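Maquette-3 (Escherichia coli, PDB 6Z0C) is a designed four-helix bundle, built to carry a network of buried charged residues within its hydrophobic core and probably stabilised by those ion pairs. Local coordinates at residues L32-S46 against L58-L72. Numbering follows the deposited sequence.
Sequences LKIKLQIIKQLREAS and LQKQLELEEKQIELL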
ATOM      1  N   LEU A  32      -4.557  -9.638  -4.763  1.00 33.28           N
ATOM      2  CA  LEU A  32      -4.701 -10.979  -4.142  1.00 32.65           C
ATOM      3  C   LEU A  32      -5.411 -11.923  -5.119  1.00 33.83           C
ATOM      4  O   LEU A  32      -4.930 -13.066  -5.297  1.00 33.88           O
ATOM      5  CB  LEU A  32      -5.462 -10.837  -2.822  1.00 33.68           C
ATOM      6  CG  LEU A  32      -4.632 -10.296  -1.659  1.00 35.76           C
ATOM      7  CD1 LEU A  32      -5.524  -9.827  -0.520  1.00 37.77           C
ATOM      8  CD2 LEU A  32      -3.652 -11.349  -1.165  1.00 38.38           C
ATOM      9  N   LYS A  33      -6.494 -11.458  -5.746  1.00 33.80           N
ATOM     10  CA  LYS A  33      -7.293 -12.264  -6.708  1.00 38.21           C
ATOM     11  C   LYS A  33      -6.392 -12.709  -7.867  1.00 36.71           C
ATOM     12  O   LYS A  33      -6.300 -13.930  -8.095  1.00 35.10           O
ATOM     13  CB  LYS A  33      -8.516 -11.484  -7.198  1.00 42.89           C
ATOM     14  CG  LYS A  33      -9.467 -12.278  -8.087  1.00 48.42           C
ATOM     15  CD  LYS A  33     -10.661 -11.485  -8.584  1.00 54.55           C
ATOM     16  CE  LYS A  33     -11.486 -10.874  -7.469  1.00 58.20           C
ATOM     17  NZ  LYS A  33     -12.746 -10.286  -7.981  1.00 62.61           N
ATOM     18  N   ILE A  34      -5.735 -11.777  -8.568  1.00 36.96           N
ATOM     19  CA  ILE A  34      -4.895 -12.136  -9.751  1.00 38.20           C
ATOM     20  C   ILE A  34      -3.719 -13.008  -9.295  1.00 36.10           C
ATOM     21  O   ILE A  34      -3.383 -13.950 -10.032  1.00 36.96           O
ATOM     22  CB  ILE A  34      -4.413 -10.924 -10.578  1.00 43.38           C
ATOM     23  CG1 ILE A  34      -3.616 -11.407 -11.796  1.00 46.91           C
ATOM     24  CG2 ILE A  34      -3.615  -9.937  -9.740  1.00 44.50           C
ATOM     25  CD1 ILE A  34      -3.405 -10.371 -12.874  1.00 50.98           C
ATOM     26  N   LYS A  35      -3.108 -12.721  -8.142  1.00 35.58           N
ATOM     27  CA  LYS A  35      -1.881 -13.440  -7.699  1.00 37.30           C
ATOM     28  C   LYS A  35      -2.245 -14.891  -7.358  1.00 36.32           C
ATOM     29  O   LYS A  35      -1.455 -15.787  -7.715  1.00 34.09           O
ATOM     30  CB  LYS A  35      -1.162 -12.681  -6.579  1.00 40.23           C
ATOM     31  CG  LYS A  35      -0.347 -11.491  -7.081  1.00 43.41           C
ATOM     32  CD  LYS A  35       0.598 -10.875  -6.068  1.00 47.34           C
ATOM     33  CE  LYS A  35       1.673 -11.821  -5.570  1.00 48.68           C
ATOM     34  NZ  LYS A  35       2.619 -12.208  -6.643  1.00 45.88           N
ATOM     35  N   LEU A  36      -3.411 -15.135  -6.755  1.00 35.03           N
ATOM     36  CA  LEU A  36      -3.873 -16.517  -6.457  1.00 35.54           C
ATOM     37  C   LEU A  36      -4.191 -17.241  -7.773  1.00 35.64           C
ATOM     38  O   LEU A  36      -3.855 -18.434  -7.880  1.00 34.33           O
ATOM     39  CB  LEU A  36      -5.078 -16.479  -5.511  1.00 39.27           C
ATOM     40  CG  LEU A  36      -5.492 -17.830  -4.925  1.00 43.53           C
ATOM     41  CD1 LEU A  36      -4.298 -18.581  -4.348  1.00 44.98           C
ATOM     42  CD2 LEU A  36      -6.560 -17.653  -3.859  1.00 47.67           C
ATOM     43  N   GLN A  37      -4.788 -16.546  -8.749  1.00 35.77           N
ATOM     44  CA  GLN A  37      -5.054 -17.099 -10.105  1.00 36.78           C
ATOM     45  C   GLN A  37      -3.715 -17.511 -10.729  1.00 35.10           C
ATOM     46  O   GLN A  37      -3.639 -18.611 -11.293  1.00 34.49           O
ATOM     47  CB  GLN A  37      -5.812 -16.087 -10.969  1.00 41.39           C
ATOM     48  CG  GLN A  37      -7.258 -15.889 -10.535  1.00 47.37           C
ATOM     49  CD  GLN A  37      -7.990 -14.815 -11.307  1.00 54.42           C
ATOM     50  OE1 GLN A  37      -7.388 -13.914 -11.894  1.00 60.27           O
ATOM     51  NE2 GLN A  37      -9.311 -14.897 -11.299  1.00 57.79           N
ATOM     52  N   ILE A  38      -2.682 -16.679 -10.580  1.00 34.15           N
ATOM     53  CA  ILE A  38      -1.334 -16.926 -11.171  1.00 34.56           C
ATOM     54  C   ILE A  38      -0.660 -18.105 -10.457  1.00 31.83           C
ATOM     55  O   ILE A  38      -0.008 -18.887 -11.155  1.00 32.11           O
ATOM     56  CB  ILE A  38      -0.490 -15.636 -11.179  1.00 35.93           C
ATOM     57  CG1 ILE A  38      -0.940 -14.736 -12.332  1.00 38.72           C
ATOM     58  CG2 ILE A  38       0.999 -15.945 -11.240  1.00 39.28           C
ATOM     59  CD1 ILE A  38      -0.417 -13.323 -12.266  1.00 43.55           C
ATOM     60  N   ILE A  39      -0.830 -18.253  -9.136  1.00 31.36           N
ATOM     61  CA  ILE A  39      -0.316 -19.436  -8.379  1.00 32.21           C
ATOM     62  C   ILE A  39      -0.848 -20.717  -9.041  1.00 31.60           C
ATOM     63  O   ILE A  39      -0.057 -21.660  -9.237  1.00 30.72           O
ATOM     64  CB  ILE A  39      -0.684 -19.372  -6.881  1.00 34.19           C
ATOM     65  CG1 ILE A  39       0.138 -18.304  -6.153  1.00 36.98           C
ATOM     66  CG2 ILE A  39      -0.522 -20.737  -6.232  1.00 35.86           C
ATOM     67  CD1 ILE A  39      -0.055 -18.258  -4.659  1.00 39.96           C
ATOM     68  N   LYS A  40      -2.140 -20.753  -9.369  1.00 30.42           N
ATOM     69  CA  LYS A  40      -2.788 -21.947  -9.977  1.00 31.33           C
ATOM     70  C   LYS A  40      -2.197 -22.188 -11.373  1.00 31.24           C
ATOM     71  O   LYS A  40      -1.956 -23.361 -11.702  1.00 32.25           O
ATOM     72  CB  LYS A  40      -4.309 -21.778  -9.996  1.00 34.02           C
ATOM     73  CG  LYS A  40      -4.947 -21.705  -8.615  1.00 36.55           C
ATOM     74  CD  LYS A  40      -6.438 -21.460  -8.645  1.00 41.19           C
ATOM     75  CE  LYS A  40      -7.206 -22.590  -9.292  1.00 45.49           C
ATOM     76  NZ  LYS A  40      -8.663 -22.469  -9.047  1.00 51.77           N
ATOM     77  N   GLN A  41      -1.950 -21.118 -12.137  1.00 33.36           N
ATOM     78  CA  GLN A  41      -1.324 -21.173 -13.490  1.00 35.39           C
ATOM     79  C   GLN A  41       0.113 -21.700 -13.382  1.00 34.07           C
ATOM     80  O   GLN A  41       0.509 -22.526 -14.230  1.00 34.09           O
ATOM     81  CB  GLN A  41      -1.312 -19.793 -14.151  1.00 39.88           C
ATOM     82  CG  GLN A  41      -2.656 -19.356 -14.711  1.00 42.20           C
ATOM     83  CD  GLN A  41      -2.545 -18.013 -15.389  1.00 46.91           C
ATOM     84  OE1 GLN A  41      -3.077 -17.014 -14.917  1.00 50.77           O
ATOM     85  NE2 GLN A  41      -1.822 -17.974 -16.496  1.00 48.45           N
ATOM     86  N   LEU A  42       0.874 -21.216 -12.397  1.00 32.46           N
ATOM     87  CA  LEU A  42       2.268 -21.669 -12.135  1.00 32.59           C
ATOM     88  C   LEU A  42       2.263 -23.163 -11.802  1.00 32.44           C
ATOM     89  O   LEU A  42       3.102 -23.890 -12.351  1.00 30.70           O
ATOM     90  CB  LEU A  42       2.869 -20.874 -10.973  1.00 35.95           C
ATOM     91  CG  LEU A  42       3.623 -19.604 -11.351  1.00 38.49           C
ATOM     92  CD1 LEU A  42       3.969 -18.804 -10.101  1.00 39.98           C
ATOM     93  CD2 LEU A  42       4.882 -19.934 -12.141  1.00 39.93           C
ATOM     94  N   ARG A  43       1.371 -23.591 -10.903  1.00 31.84           N
ATOM     95  CA  ARG A  43       1.272 -25.010 -10.475  1.00 33.16           C
ATOM     96  C   ARG A  43       0.950 -25.882 -11.696  1.00 32.87           C
ATOM     97  O   ARG A  43       1.622 -26.910 -11.877  1.00 34.36           O
ATOM     98  CB  ARG A  43       0.228 -25.175  -9.365  1.00 32.45           C
ATOM     99  CG  ARG A  43       0.087 -26.602  -8.853  1.00 33.96           C
ATOM    100  CD  ARG A  43       1.391 -27.155  -8.310  1.00 34.62           C
ATOM    101  NE  ARG A  43       1.292 -28.553  -7.916  1.00 34.38           N
ATOM    102  CZ  ARG A  43       1.065 -28.997  -6.684  1.00 35.60           C
ATOM    103  NH1 ARG A  43       0.895 -28.154  -5.678  1.00 36.31           N
ATOM    104  NH2 ARG A  43       1.004 -30.300  -6.466  1.00 36.69           N
ATOM    105  N   GLU A  44      -0.029 -25.480 -12.510  1.00 35.43           N
ATOM    106  CA  GLU A  44      -0.442 -26.221 -13.733  1.00 37.31           C
ATOM    107  C   GLU A  44       0.747 -26.307 -14.699  1.00 35.30           C
ATOM    108  O   GLU A  44       1.040 -27.424 -15.162  1.00 36.16           O
ATOM    109  CB  GLU A  44      -1.651 -25.559 -14.394  1.00 40.71           C
ATOM    110  CG  GLU A  44      -2.076 -26.243 -15.683  1.00 45.95           C
ATOM    111  CD  GLU A  44      -3.524 -26.034 -16.096  1.00 53.65           C
ATOM    112  OE1 GLU A  44      -4.255 -25.327 -15.376  1.00 61.55           O
ATOM    113  OE2 GLU A  44      -3.919 -26.588 -17.139  1.00 63.22           O
ATOM    114  N   ALA A  45       1.406 -25.180 -14.986  1.00 33.09           N
ATOM    115  CA  ALA A  45       2.580 -25.109 -15.892  1.00 34.41           C
ATOM    116  C   ALA A  45       3.697 -26.017 -15.359  1.00 33.97           C
ATOM    117  O   ALA A  45       4.304 -26.740 -16.161  1.00 34.61           O
ATOM    118  CB  ALA A  45       3.045 -23.682 -16.043  1.00 33.33           C
ATOM    119  N   SER A  46       3.944 -25.984 -14.048  1.00 34.14           N
ATOM    120  CA  SER A  46       4.960 -26.814 -13.347  1.00 36.62           C
ATOM    121  C   SER A  46       4.654 -28.309 -13.528  1.00 38.56           C
ATOM    122  O   SER A  46       5.592 -29.078 -13.818  1.00 39.50           O
ATOM    123  CB  SER A  46       5.033 -26.451 -11.894  1.00 39.31           C
ATOM    124  OG  SER A  46       6.067 -27.182 -11.259  1.00 45.41           O
ATOM    125  N   LEU A  58       9.902 -22.881 -12.541  1.00 33.37           N
ATOM    126  CA  LEU A  58       8.468 -22.726 -12.179  1.00 36.07           C
ATOM    127  C   LEU A  58       8.246 -23.148 -10.720  1.00 34.40           C
ATOM    128  O   LEU A  58       7.537 -22.416 -10.003  1.00 33.68           O
ATOM    129  CB  LEU A  58       7.610 -23.557 -13.137  1.00 36.98           C
ATOM    130  CG  LEU A  58       7.642 -23.116 -14.601  1.00 38.28           C
ATOM    131  CD1 LEU A  58       6.924 -24.126 -15.484  1.00 40.54           C
ATOM    132  CD2 LEU A  58       7.040 -21.730 -14.772  1.00 38.70           C
ATOM    133  N   GLN A  59       8.827 -24.276 -10.298  1.00 34.59           N
ATOM    134  CA  GLN A  59       8.642 -24.827  -8.925  1.00 37.74           C
ATOM    135  C   GLN A  59       9.237 -23.865  -7.887  1.00 37.20           C
ATOM    136  O   GLN A  59       8.579 -23.634  -6.861  1.00 36.15           O
ATOM    137  CB  GLN A  59       9.240 -26.230  -8.792  1.00 42.03           C
ATOM    138  CG  GLN A  59       8.195 -27.329  -8.922  1.00 47.53           C
ATOM    139  CD  GLN A  59       8.773 -28.721  -8.964  1.00 52.20           C
ATOM    140  OE1 GLN A  59       9.986 -28.916  -8.967  1.00 61.70           O
ATOM    141  NE2 GLN A  59       7.894 -29.711  -9.002  1.00 55.53           N
ATOM    142  N   LYS A  60      10.427 -23.315  -8.121  1.00 38.39           N
ATOM    143  CA  LYS A  60      11.079 -22.457  -7.093  1.00 42.16           C
ATOM    144  C   LYS A  60      10.309 -21.128  -7.009  1.00 38.16           C
ATOM    145  O   LYS A  60      10.184 -20.606  -5.888  1.00 39.51           O
ATOM    146  CB  LYS A  60      12.596 -22.361  -7.306  1.00 48.54           C
ATOM    147  CG  LYS A  60      13.096 -21.520  -8.468  1.00 56.02           C
ATOM    148  CD  LYS A  60      14.607 -21.315  -8.423  1.00 59.96           C
ATOM    149  CE  LYS A  60      15.291 -21.450  -9.768  1.00 57.90           C
ATOM    150  NZ  LYS A  60      14.981 -20.311 -10.664  1.00 51.82           N
ATOM    151  N   GLN A  61       9.725 -20.644  -8.113  1.00 35.11           N
ATOM    152  CA  GLN A  61       8.893 -19.407  -8.103  1.00 36.40           C
ATOM    153  C   GLN A  61       7.582 -19.662  -7.347  1.00 36.55           C
ATOM    154  O   GLN A  61       7.096 -18.732  -6.677  1.00 38.86           O
ATOM    155  CB  GLN A  61       8.610 -18.908  -9.520  1.00 34.43           C
ATOM    156  CG  GLN A  61       7.693 -17.691  -9.566  1.00 36.59           C
ATOM    157  CD  GLN A  61       8.240 -16.497  -8.819  1.00 36.80           C
ATOM    158  OE1 GLN A  61       9.439 -16.386  -8.567  1.00 37.17           O
ATOM    159  NE2 GLN A  61       7.350 -15.587  -8.457  1.00 36.31           N
ATOM    160  N   LEU A  62       7.027 -20.870  -7.461  1.00 39.01           N
ATOM    161  CA  LEU A  62       5.774 -21.280  -6.772  1.00 40.15           C
ATOM    162  C   LEU A  62       5.929 -21.071  -5.256  1.00 40.18           C
ATOM    163  O   LEU A  62       4.998 -20.507  -4.639  1.00 43.51           O
ATOM    164  CB  LEU A  62       5.482 -22.741  -7.129  1.00 42.35           C
ATOM    165  CG  LEU A  62       4.091 -23.269  -6.786  1.00 44.32           C
ATOM    166  CD1 LEU A  62       2.990 -22.348  -7.294  1.00 43.81           C
ATOM    167  CD2 LEU A  62       3.915 -24.665  -7.354  1.00 49.13           C
ATOM    168  N   GLU A  63       7.069 -21.471  -4.682  1.00 43.22           N
ATOM    169  CA  GLU A  63       7.378 -21.300  -3.230  1.00 47.75           C
ATOM    170  C   GLU A  63       7.363 -19.811  -2.856  1.00 44.15           C
ATOM    171  O   GLU A  63       6.764 -19.466  -1.820  1.00 46.77           O
ATOM    172  CB  GLU A  63       8.747 -21.882  -2.874  1.00 51.00           C
ATOM    173  CG  GLU A  63       8.908 -23.346  -3.234  1.00 53.83           C
ATOM    174  CD  GLU A  63      10.087 -24.030  -2.560  1.00 59.84           C
ATOM    175  OE1 GLU A  63      10.101 -25.276  -2.528  1.00 67.20           O
ATOM    176  OE2 GLU A  63      10.988 -23.317  -2.069  1.00 63.95           O
ATOM    177  N   LEU A  64       8.021 -18.966  -3.652  1.00 42.50           N
ATOM    178  CA  LEU A  64       8.116 -17.497  -3.413  1.00 42.91           C
ATOM    179  C   LEU A  64       6.708 -16.892  -3.486  1.00 39.25           C
ATOM    180  O   LEU A  64       6.402 -16.008  -2.677  1.00 39.51           O
ATOM    181  CB  LEU A  64       9.069 -16.873  -4.442  1.00 45.60           C
ATOM    182  CG  LEU A  64       9.011 -15.352  -4.604  1.00 51.46           C
ATOM    183  CD1 LEU A  64       9.188 -14.631  -3.274  1.00 55.98           C
ATOM    184  CD2 LEU A  64      10.069 -14.873  -5.595  1.00 53.40           C
ATOM    185  N   GLU A  65       5.879 -17.380  -4.406  1.00 38.88           N
ATOM    186  CA  GLU A  65       4.512 -16.853  -4.663  1.00 40.83           C
ATOM    187  C   GLU A  65       3.663 -16.927  -3.383  1.00 39.18           C
ATOM    188  O   GLU A  65       2.941 -15.949  -3.089  1.00 36.29           O
ATOM    189  CB  GLU A  65       3.867 -17.633  -5.809  1.00 44.12           C
ATOM    190  CG  GLU A  65       2.935 -16.792  -6.653  1.00 50.32           C
ATOM    191  CD  GLU A  65       3.610 -15.793  -7.572  1.00 50.87           C
ATOM    192  OE1 GLU A  65       4.567 -16.182  -8.270  1.00 57.33           O
ATOM    193  OE2 GLU A  65       3.162 -14.633  -7.599  1.00 66.29           O
ATOM    194  N   GLU A  66       3.736 -18.037  -2.645  1.00 37.57           N
ATOM    195  CA  GLU A  66       2.922 -18.250  -1.416  1.00 40.58           C
ATOM    196  C   GLU A  66       3.313 -17.194  -0.372  1.00 42.51           C
ATOM    197  O   GLU A  66       2.406 -16.672   0.309  1.00 40.73           O
ATOM    198  CB  GLU A  66       3.087 -19.680  -0.897  1.00 42.06           C
ATOM    199  CG  GLU A  66       2.402 -20.725  -1.768  1.00 42.99           C
ATOM    200  CD  GLU A  66       0.880 -20.755  -1.710  1.00 43.23           C
ATOM    201  OE1 GLU A  66       0.275 -21.466  -2.542  1.00 42.52           O
ATOM    202  OE2 GLU A  66       0.299 -20.079  -0.836  1.00 42.40           O
ATOM    203  N   LYS A  67       4.606 -16.866  -0.279  1.00 42.09           N
ATOM    204  CA  LYS A  67       5.142 -15.836   0.652  1.00 43.84           C
ATOM    205  C   LYS A  67       4.597 -14.455   0.267  1.00 40.28           C
ATOM    206  O   LYS A  67       4.238 -13.690   1.181  1.00 40.69           O
ATOM    207  CB  LYS A  67       6.673 -15.846   0.636  1.00 46.96           C
ATOM    208  CG  LYS A  67       7.307 -17.123   1.171  1.00 51.86           C
ATOM    209  CD  LYS A  67       8.800 -17.206   0.943  1.00 57.93           C
ATOM    210  CE  LYS A  67       9.314 -18.630   0.997  1.00 62.64           C
ATOM    211  NZ  LYS A  67      10.792 -18.676   1.068  1.00 66.06           N
ATOM    212  N   GLN A  68       4.551 -14.147  -1.033  1.00 39.16           N
ATOM    213  CA  GLN A  68       4.085 -12.839  -1.567  1.00 40.71           C
ATOM    214  C   GLN A  68       2.592 -12.659  -1.272  1.00 38.06           C
ATOM    215  O   GLN A  68       2.187 -11.526  -0.957  1.00 39.66           O
ATOM    216  CB  GLN A  68       4.345 -12.738  -3.069  1.00 43.07           C
ATOM    217  CG  GLN A  68       5.822 -12.675  -3.419  1.00 44.78           C
ATOM    218  CD  GLN A  68       6.056 -12.633  -4.909  1.00 49.15           C
ATOM    219  OE1 GLN A  68       5.207 -13.032  -5.705  1.00 52.14           O
ATOM    220  NE2 GLN A  68       7.218 -12.137  -5.296  1.00 50.16           N
ATOM    221  N   ILE A  69       1.801 -13.727  -1.380  1.00 35.35           N
ATOM    222  CA  ILE A  69       0.351 -13.693  -1.022  1.00 39.59           C
ATOM    223  C   ILE A  69       0.234 -13.301   0.455  1.00 36.63           C
ATOM    224  O   ILE A  69      -0.583 -12.413   0.758  1.00 37.32           O
ATOM    225  CB  ILE A  69      -0.358 -15.030  -1.321  1.00 43.43           C
ATOM    226  CG1 ILE A  69      -0.666 -15.192  -2.811  1.00 48.38           C
ATOM    227  CG2 ILE A  69      -1.618 -15.158  -0.480  1.00 47.10           C
ATOM    228  CD1 ILE A  69      -1.846 -14.374  -3.293  1.00 51.18           C
ATOM    229  N   GLU A  70       1.020 -13.926   1.338  1.00 37.66           N
ATOM    230  CA  GLU A  70       0.921 -13.676   2.801  1.00 40.41           C
ATOM    231  C   GLU A  70       1.292 -12.216   3.074  1.00 36.93           C
ATOM    232  O   GLU A  70       0.629 -11.601   3.917  1.00 34.90           O
ATOM    233  CB  GLU A  70       1.772 -14.644   3.626  1.00 44.80           C
ATOM    234  CG  GLU A  70       1.555 -14.512   5.131  1.00 53.01           C
ATOM    235  CD  GLU A  70       0.124 -14.273   5.607  1.00 60.40           C
ATOM    236  OE1 GLU A  70      -0.135 -13.199   6.200  1.00 58.30           O
ATOM    237  OE2 GLU A  70      -0.729 -15.167   5.406  1.00 72.61           O
ATOM    238  N   LEU A  71       2.281 -11.667   2.363  1.00 37.77           N
ATOM    239  CA  LEU A  71       2.689 -10.247   2.539  1.00 38.14           C
ATOM    240  C   LEU A  71       1.515  -9.318   2.198  1.00 36.16           C
ATOM    241  O   LEU A  71       1.309  -8.344   2.940  1.00 35.68           O
ATOM    242  CB  LEU A  71       3.902  -9.906   1.671  1.00 41.44           C
ATOM    243  CG  LEU A  71       4.211  -8.410   1.618  1.00 45.93           C
ATOM    244  CD1 LEU A  71       4.575  -7.884   2.998  1.00 49.99           C
ATOM    245  CD2 LEU A  71       5.310  -8.109   0.623  1.00 51.66           C
ATOM    246  N   LEU A  72       0.792  -9.577   1.106  1.00 35.04           N
ATOM    247  CA  LEU A  72      -0.376  -8.747   0.697  1.00 38.11           C
ATOM    248  C   LEU A  72      -1.406  -8.708   1.833  1.00 36.68           C
ATOM    249  O   LEU A  72      -1.982  -7.630   2.058  1.00 37.89           O
ATOM    250  CB  LEU A  72      -0.996  -9.297  -0.592  1.00 41.47           C
ATOM    251  CG  LEU A  72      -0.241  -8.967  -1.879  1.00 43.63           C
ATOM    252  CD1 LEU A  72      -0.933  -9.589  -3.080  1.00 46.25           C
ATOM    253  CD2 LEU A  72      -0.101  -7.464  -2.071  1.00 44.17           C
TER
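Lys-35 and Glu-65 meet through bent side chains. Lys-35 starts with CG anti to its carbonyl carbon (chi1 -78°), then turns at chi3 and chi4, which carries NZ to the acid. Glu-65 folds at chi2 (73°) and offers OE2. The salt bridge from Lys-35 NZ to Glu-65 OE2 is 2.7 Å long, and the ammonium arrives nearly in line with the C-O bond. The same NZ donates to Gln-68 OE1 at 2.9 Å, from above the amide carbonyl plane. The other carboxylate oxygen, Glu-65 OE1, accepts from Gln-61 NE2 at 2.9 Å, so both oxygens are held and the group's rotation is restrained. Two further salt bridges extend this buried network: Lys-35 to Glu-136 and Glu-65 to Lys-162. Replacing Glu-65 by alanine takes away the acceptor of both lysines, which is likely to leave Lys-35 and Lys-162 each short of one buried counter-charge and the Gln-61 amide freer to turn.

Apolar groups pack around the charges, with knobs-into-holes geometry. Lys-35 itself is a knob among Glu-65, Gln-68, Ile-69 and Leu-72; its CD lies 3.6 Å from Leu-72 CD1. The Ile-39 side chain slides past that of Glu-65 in the opposite direction. Ile-39 CD1 lies 3.6 Å from Ile-69 CG1. Leu-42 fills the hole of Leu-58, Gln-61, Leu-62 and Glu-65, touching Leu-58 CD2 with its own CD2 at 3.8 Å. At one end Leu-32 CD2 presses tightly on Leu-72 CB, at 3.4 Å. At the other, Ser-46 lies against Leu-58 and Gln-59.

Helices 4-48 and 52-99 are consecutive and run antiparallel, their local axes 9.3 Å apart at an angle of 156°. Helix 152-194 packs on Ile-38 and Leu-42, while helix 105-144 touches Gln-61 and Gln-68, completing the four-helix bundle.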